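Local coordinates for protein putative fimbriae assembly chaperone (Salmonella typhimurium, PDB 2CO7) that probably acts as a periplasmic chaperone that folds fimbrial subunits and holds them ready for assembly at the bacterial surface, at residues B[137-142]-B[161-166]. Numbering follows the deposited sequence.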
# COMPACT_ATOMS: atom_id res chain seq x y z
N GLY B 137 -25.95 9.18 -0.57
CA GLY B 137 -25.12 9.78 -1.61
C GLY B 137 -23.67 9.32 -1.53
O GLY B 137 -23.35 8.24 -1.01
N THR B 138 -22.80 10.16 -2.08
CA THR B 138 -21.38 9.84 -2.23
C THR B 138 -20.52 10.97 -1.64
O THR B 138 -21.01 12.10 -1.47
CB THR B 138 -21.02 9.70 -3.71
OG1 THR B 138 -21.18 10.96 -4.38
CG2 THR B 138 -21.89 8.66 -4.38
N PRO B 139 -19.24 10.69 -1.36
CA PRO B 139 -18.32 11.77 -0.93
C PRO B 139 -18.34 12.94 -1.92
O PRO B 139 -18.41 14.09 -1.51
CB PRO B 139 -16.95 11.07 -0.87
CG PRO B 139 -17.35 9.59 -0.46
CD PRO B 139 -18.57 9.36 -1.37
N GLU B 140 -18.31 12.66 -3.23
CA GLU B 140 -18.16 13.76 -4.17
C GLU B 140 -19.38 14.69 -4.19
O GLU B 140 -19.23 15.88 -4.49
CB GLU B 140 -17.76 13.27 -5.57
CG GLU B 140 -18.87 12.63 -6.38
CD GLU B 140 -18.41 12.10 -7.75
OE1 GLU B 140 -17.42 12.60 -8.34
OE2 GLU B 140 -19.10 11.20 -8.27
N ASP B 141 -20.55 14.18 -3.82
CA ASP B 141 -21.75 14.99 -3.65
C ASP B 141 -21.58 16.12 -2.64
O ASP B 141 -22.20 17.15 -2.80
CB ASP B 141 -22.91 14.11 -3.21
CG ASP B 141 -23.39 13.17 -4.29
OD1 ASP B 141 -24.08 12.18 -3.93
OD2 ASP B 141 -23.10 13.43 -5.51
N VAL B 142 -20.76 15.88 -1.62
CA VAL B 142 -20.58 16.81 -0.49
C VAL B 142 -19.14 17.29 -0.30
O VAL B 142 -18.84 17.94 0.72
CB VAL B 142 -21.17 16.26 0.88
CG1 VAL B 142 -22.71 16.14 0.81
CG2 VAL B 142 -20.58 14.90 1.26
N THR B 161 -18.26 15.99 7.02
CA THR B 161 -19.19 15.02 6.41
C THR B 161 -18.98 13.64 6.99
O THR B 161 -17.94 13.39 7.60
CB THR B 161 -18.97 14.93 4.84
OG1 THR B 161 -17.88 14.06 4.53
CG2 THR B 161 -18.72 16.30 4.22
N PRO B 162 -19.97 12.74 6.81
CA PRO B 162 -19.85 11.33 7.22
C PRO B 162 -18.94 10.44 6.38
O PRO B 162 -18.88 9.25 6.67
CB PRO B 162 -21.29 10.80 7.15
CG PRO B 162 -21.99 11.73 6.17
CD PRO B 162 -21.32 13.06 6.28
N PHE B 163 -18.19 11.00 5.42
CA PHE B 163 -17.44 10.19 4.46
C PHE B 163 -15.95 10.24 4.68
O PHE B 163 -15.44 11.29 5.05
CB PHE B 163 -17.69 10.66 3.02
CG PHE B 163 -19.12 10.51 2.57
CD1 PHE B 163 -20.00 11.59 2.68
CD2 PHE B 163 -19.60 9.29 2.12
CE1 PHE B 163 -21.33 11.46 2.29
CE2 PHE B 163 -20.93 9.15 1.71
CZ PHE B 163 -21.80 10.25 1.80
N TYR B 164 -15.24 9.15 4.38
CA TYR B 164 -13.82 9.29 4.10
C TYR B 164 -13.64 10.09 2.83
O TYR B 164 -14.26 9.80 1.81
CB TYR B 164 -13.10 7.94 3.94
CG TYR B 164 -13.05 7.22 5.25
CD1 TYR B 164 -11.94 7.30 6.07
CD2 TYR B 164 -14.17 6.50 5.70
CE1 TYR B 164 -11.91 6.65 7.31
CE2 TYR B 164 -14.14 5.84 6.95
CZ TYR B 164 -13.03 5.93 7.74
OH TYR B 164 -12.98 5.28 8.94
N MET B 165 -12.70 11.04 2.88
CA MET B 165 -12.45 11.95 1.76
C MET B 165 -11.05 11.62 1.23
O MET B 165 -10.03 11.93 1.85
CB MET B 165 -12.54 13.42 2.24
CG MET B 165 -13.97 13.90 2.45
SD MET B 165 -14.82 14.12 0.84
CE MET B 165 -16.51 14.46 1.36
N ASN B 166 -11.03 10.95 0.10
CA ASN B 166 -9.79 10.45 -0.44
C ASN B 166 -9.38 11.46 -1.48
O ASN B 166 -9.84 11.42 -2.61
CB ASN B 166 -10.03 9.05 -1.00
CG ASN B 166 -10.42 8.08 0.09
OD1 ASN B 166 -9.62 7.80 1.00
ND2 ASN B 166 -11.66 7.59 0.05
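F163 packs against the start of the short helix 139-142, its ring turned to the peptide that joins T138 to P139. CG is anti to its own carbonyl carbon (chi1 -63°), which directs the ring at segment 137-142. Followed outward, CB meets P139 CG, and the ring carbon CG meets the same atom. The two ortho carbons diverge: CD2 takes the closest approach, 3.4 Å from P139 CG, whereas CD1 faces V142 CG2 at 3.6 Å. Beyond them, CE1 also borders V142 CG2, CE2 comes near P139 N and G137 O, and the tip CZ ends 3.7 Å from T138 C. P139 N sits over the centre of one face and T138 C above the same face, displaced toward the rim; the ring lies flat against the peptide bond preceding P139.

Two methyl groups extend the contact along the helical turn. M165, bent at chi2 (-72°), brings CE to 3.5 Å from P139 O and alongside V142 CG2; T161 CG2 touches V142 CG2 at 3.8 Å.

No hydrogen bond spans the segments; each has internal bonds, and 161-166 is also held from outside, as by F163 O to N159. T138 and D141 form a capping box: T138 N donates to D141 OD1 (3.0 Å), and D141 N returns a weak bond to T138 OG1. In the other segment, F163 N donates to T161 OG1 at 3.2 Å with a fairly straight N-H...O angle of 162°, an ST turn whose hydroxyl is also bonded to N159.

R131 of strand 116-131 touches both P139 and F163. The contact packs an N-capped helical turn, through P139 and V142, against the loop between strands 154-159 and 167-168 in the C-terminal, immunoglobulin-like domain of a PapD-type chaperone.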